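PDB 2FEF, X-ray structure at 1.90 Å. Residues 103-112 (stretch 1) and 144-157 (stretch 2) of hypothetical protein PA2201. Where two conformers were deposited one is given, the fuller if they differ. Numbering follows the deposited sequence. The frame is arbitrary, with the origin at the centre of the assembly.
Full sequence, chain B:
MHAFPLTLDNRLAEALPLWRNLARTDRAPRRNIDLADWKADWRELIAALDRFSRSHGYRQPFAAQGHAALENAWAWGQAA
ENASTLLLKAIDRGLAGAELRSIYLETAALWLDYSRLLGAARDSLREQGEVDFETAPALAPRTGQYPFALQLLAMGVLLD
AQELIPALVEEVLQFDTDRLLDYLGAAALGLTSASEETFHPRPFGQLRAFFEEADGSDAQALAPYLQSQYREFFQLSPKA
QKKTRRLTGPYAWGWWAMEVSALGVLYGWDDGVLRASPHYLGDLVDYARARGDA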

# COMPACT_ATOMS: atom_id res chain seq x y z
N ILE B 103 -11.50 13.88 12.68
CA ILE B 103 -10.95 13.51 11.39
C ILE B 103 -10.89 14.70 10.46
O ILE B 103 -9.86 14.93 9.84
CB ILE B 103 -11.74 12.33 10.73
CG1 ILE B 103 -11.75 11.14 11.70
CG2 ILE B 103 -11.13 11.94 9.34
CD1 ILE B 103 -12.84 10.07 11.38
N TYR B 104 -11.98 15.45 10.39
CA TYR B 104 -12.09 16.61 9.51
C TYR B 104 -10.96 17.63 9.73
O TYR B 104 -10.42 18.19 8.76
CB TYR B 104 -13.46 17.30 9.69
CG TYR B 104 -13.55 18.53 8.81
CD1 TYR B 104 -13.82 18.43 7.42
CD2 TYR B 104 -13.25 19.79 9.33
CE1 TYR B 104 -13.82 19.57 6.60
CE2 TYR B 104 -13.25 20.94 8.52
CZ TYR B 104 -13.55 20.83 7.18
OH TYR B 104 -13.55 21.98 6.44
N LEU B 105 -10.57 17.85 10.97
CA LEU B 105 -9.51 18.84 11.23
C LEU B 105 -8.23 18.44 10.51
O LEU B 105 -7.53 19.31 9.98
CB LEU B 105 -9.24 19.03 12.72
CG LEU B 105 -10.35 19.69 13.53
CD1 LEU B 105 -9.82 19.95 14.92
CD2 LEU B 105 -10.88 20.99 12.90
N GLU B 106 -7.94 17.14 10.48
CA GLU B 106 -6.72 16.65 9.81
C GLU B 106 -6.86 16.53 8.32
O GLU B 106 -5.89 16.72 7.57
CB GLU B 106 -6.26 15.32 10.40
CG GLU B 106 -5.85 15.42 11.87
CD GLU B 106 -4.74 16.43 12.04
OE1 GLU B 106 -3.85 16.50 11.15
OE2 GLU B 106 -4.73 17.15 13.05
N THR B 107 -8.07 16.20 7.88
CA THR B 107 -8.36 16.17 6.44
C THR B 107 -8.13 17.59 5.87
O THR B 107 -7.39 17.77 4.88
CB THR B 107 -9.79 15.76 6.18
OG1 THR B 107 -10.07 14.53 6.87
CG2 THR B 107 -10.05 15.63 4.66
N ALA B 108 -8.75 18.58 6.50
CA ALA B 108 -8.54 19.98 6.11
C ALA B 108 -7.06 20.39 6.19
O ALA B 108 -6.55 21.05 5.26
CB ALA B 108 -9.42 20.90 6.96
N ALA B 109 -6.37 20.00 7.26
CA ALA B 109 -4.94 20.35 7.43
C ALA B 109 -4.11 19.71 6.33
O ALA B 109 -3.23 20.33 5.80
CB ALA B 109 -4.43 19.89 8.76
N LEU B 110 -4.38 18.45 6.00
CA LEU B 110 -3.58 17.80 4.97
C LEU B 110 -3.79 18.45 3.61
O LEU B 110 -2.82 18.60 2.86
CB LEU B 110 -3.82 16.29 4.92
CG LEU B 110 -3.21 15.50 6.09
CD1 LEU B 110 -3.90 14.11 6.09
CD2 LEU B 110 -1.64 15.43 6.00
N TRP B 111 -5.04 18.80 3.27
CA TRP B 111 -5.29 19.53 2.02
C TRP B 111 -4.54 20.89 1.94
O TRP B 111 -3.94 21.22 0.91
CB TRP B 111 -6.79 19.72 1.79
CG TRP B 111 -7.46 18.51 1.18
CD1 TRP B 111 -8.20 17.55 1.85
CD2 TRP B 111 -7.42 18.11 -0.19
NE1 TRP B 111 -8.65 16.60 0.95
CE2 TRP B 111 -8.16 16.90 -0.30
CE3 TRP B 111 -6.80 18.64 -1.35
CZ2 TRP B 111 -8.34 16.24 -1.54
CZ3 TRP B 111 -6.99 17.99 -2.57
CH2 TRP B 111 -7.74 16.78 -2.64
N LEU B 112 -4.60 21.65 3.03
CA LEU B 112 -3.91 22.93 3.17
C LEU B 112 -2.39 22.74 3.07
O LEU B 112 -1.74 23.45 2.29
CB LEU B 112 -4.25 23.54 4.52
CG LEU B 112 -3.69 24.93 4.79
CD1 LEU B 112 -4.18 25.89 3.70
CD2 LEU B 112 -4.13 25.37 6.17
N GLY B 144 -13.22 16.87 -12.28
CA GLY B 144 -13.80 15.80 -11.47
C GLY B 144 -13.43 15.83 -9.99
O GLY B 144 -13.94 15.03 -9.23
N GLN B 145 -12.52 16.74 -9.61
CA GLN B 145 -12.11 16.86 -8.21
C GLN B 145 -13.16 17.53 -7.35
O GLN B 145 -13.04 17.50 -6.13
CB GLN B 145 -10.82 17.67 -8.08
CG GLN B 145 -9.54 16.90 -8.33
CD GLN B 145 -8.29 17.74 -8.08
OE1 GLN B 145 -8.03 18.70 -8.81
NE2 GLN B 145 -7.52 17.39 -7.04
N TYR B 146 -14.14 18.17 -7.98
CA TYR B 146 -15.17 18.95 -7.27
C TYR B 146 -15.69 18.29 -5.98
O TYR B 146 -15.85 18.98 -4.99
CB TYR B 146 -16.36 19.25 -8.19
CG TYR B 146 -17.35 20.27 -7.66
CD1 TYR B 146 -17.15 21.65 -7.90
CD2 TYR B 146 -18.52 19.87 -7.00
CE1 TYR B 146 -18.07 22.60 -7.45
CE2 TYR B 146 -19.44 20.82 -6.54
CZ TYR B 146 -19.22 22.17 -6.77
OH TYR B 146 -20.13 23.10 -6.32
N PRO B 147 -15.97 16.97 -5.99
CA PRO B 147 -16.49 16.38 -4.74
C PRO B 147 -15.56 16.59 -3.52
O PRO B 147 -16.05 16.66 -2.43
CB PRO B 147 -16.58 14.90 -5.05
CG PRO B 147 -16.80 14.84 -6.56
CD PRO B 147 -15.87 15.95 -7.06
N PHE B 148 -14.24 16.64 -3.69
CA PHE B 148 -13.38 16.92 -2.51
C PHE B 148 -13.57 18.34 -2.02
O PHE B 148 -13.44 18.61 -0.81
CB PHE B 148 -11.87 16.73 -2.84
CG PHE B 148 -11.51 15.31 -3.17
CD1 PHE B 148 -11.38 14.37 -2.16
CD2 PHE B 148 -11.26 14.92 -4.50
CE1 PHE B 148 -11.02 13.02 -2.45
CE2 PHE B 148 -10.88 13.57 -4.82
CZ PHE B 148 -10.78 12.63 -3.79
N ALA B 149 -13.82 19.27 -2.95
CA ALA B 149 -14.04 20.67 -2.53
C ALA B 149 -15.42 20.77 -1.83
O ALA B 149 -15.57 21.45 -0.80
CB ALA B 149 -13.96 21.63 -3.72
N LEU B 150 -16.40 20.08 -2.39
CA LEU B 150 -17.75 20.00 -1.76
C LEU B 150 -17.60 19.45 -0.34
O LEU B 150 -18.14 20.04 0.60
CB LEU B 150 -18.68 19.07 -2.58
CG LEU B 150 -20.04 18.77 -1.91
CD1 LEU B 150 -20.80 20.08 -1.72
CD2 LEU B 150 -20.79 17.80 -2.81
N GLN B 151 -16.87 18.34 -0.18
CA GLN B 151 -16.68 17.75 1.15
C GLN B 151 -16.01 18.76 2.11
O GLN B 151 -16.42 18.92 3.25
CB GLN B 151 -15.77 16.49 1.09
CG GLN B 151 -15.73 15.77 2.47
CD GLN B 151 -14.59 14.80 2.60
OE1 GLN B 151 -13.43 15.21 2.74
NE2 GLN B 151 -14.90 13.50 2.58
N LEU B 152 -14.95 19.43 1.64
CA LEU B 152 -14.21 20.35 2.52
C LEU B 152 -15.11 21.47 3.03
O LEU B 152 -15.06 21.82 4.22
CB LEU B 152 -12.99 20.92 1.80
CG LEU B 152 -11.84 19.91 1.73
CD1 LEU B 152 -10.80 20.49 0.69
CD2 LEU B 152 -11.24 19.68 3.10
N LEU B 153 -15.93 22.05 2.15
CA LEU B 153 -16.76 23.19 2.57
C LEU B 153 -17.97 22.68 3.34
O LEU B 153 -18.24 23.17 4.43
CB LEU B 153 -17.16 24.09 1.39
CG LEU B 153 -16.12 25.16 1.02
CD1 LEU B 153 -14.70 24.57 0.81
CD2 LEU B 153 -16.53 25.95 -0.20
N ALA B 154 -18.68 21.69 2.78
CA ALA B 154 -19.92 21.22 3.45
C ALA B 154 -19.63 20.57 4.81
O ALA B 154 -20.40 20.79 5.78
CB ALA B 154 -20.69 20.25 2.53
N MSE B 155 -18.51 19.83 4.90
CA MSE B 155 -18.24 19.13 6.16
C MSE B 155 -17.69 20.14 7.14
O MSE B 155 -17.87 19.99 8.32
CB MSE B 155 -17.33 17.90 6.02
CG MSE B 155 -17.88 16.71 5.13
SE MSE B 155 -19.77 16.28 5.68
CE MSE B 155 -20.80 17.24 4.40
N GLY B 156 -17.03 21.18 6.64
CA GLY B 156 -16.65 22.33 7.51
C GLY B 156 -17.87 22.92 8.24
O GLY B 156 -17.82 23.23 9.43
N VAL B 157 -18.92 23.18 7.49
CA VAL B 157 -20.19 23.68 8.03
C VAL B 157 -20.86 22.65 8.98
O VAL B 157 -21.29 22.98 10.09
CB VAL B 157 -21.15 24.04 6.86
CG1 VAL B 157 -22.54 24.42 7.42
CG2 VAL B 157 -20.62 25.20 5.99

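Residues 103-112 form one helical segment of a longer helix, and most of 144-157 forms a second helix that also continues later in the chain. The two run in roughly opposite directions, with 144° between their N-to-C directions and axes that approach to 10.7 Å. Within each, i-to-i+4 backbone hydrogen bonds dominate, for example W111 N to T107 O (3.0 Å) and M155 N to Q151 O (2.8 Å). The backbones come nearest at A108 and L152, whose CA atoms lie 6.7 Å apart; Y104 CA and M155 CA are 7.4 Å apart. Together the stretches bury 420 Å², most of it on Y104, W111 and L152.

Y104, T107, A108 and W111 supply the contact surface of the first stretch, their spacing placing them along one side. Y104 (chi1 t) inserts its side chain as a knob among Q151, L152, M155 and G156. Its hydroxyl donates the one hydrogen bond between the stretches, Y104 OH to L152 O (2.7 Å), so the polar end of a buried ring is satisfied by a backbone carbonyl. That carbonyl also accepts the helical bond from G156 N (3.2 Å from L152 O). G156 suits this site because it has no side chain: Y104 OH comes to 3.3 Å from G156 CA, and an ideal CB on G156 would lie 2.8 Å from Y104 OH, a clash. The Y104 ring also packs on M155, a selenomethionine, with Y104 CD1 3.8 Å from M155 CB; the M155 CA-to-CB bond points toward the first helix, but the end of the side chain leads away.

L152 touches both aromatic residues of the first stretch, Y104 and W111. Its CA-to-CB bond points sideways, yet with chi1 m and chi2 t its end comes nearer. L152 CD1 lies over the face of the W111 five-membered ring in a CH-pi contact, 4.1 Å from the centroid and 3.9 Å from W111 CG. L152 CD2 reaches Y104 CE1 (4.3 Å) and A108 CA (4.1 Å), where the small alanine side chain accompanies the close backbone approach.

The other end of the W111 indole meets F148: W111 CZ2 is 3.6 Å from F148 CD1, and the six-membered rings are oblique, with planes at 47° and centroids 5.4 Å apart. W111 NE1 is hydrogen-bonded elsewhere in the structure, leaving the indole's carbon surface for these apolar contacts. T107 turns OG1 back to I103 O (3.0 Å), a hydrogen bond within its own helix, while T107 CG2 lies 3.9 Å from Q151 OE1.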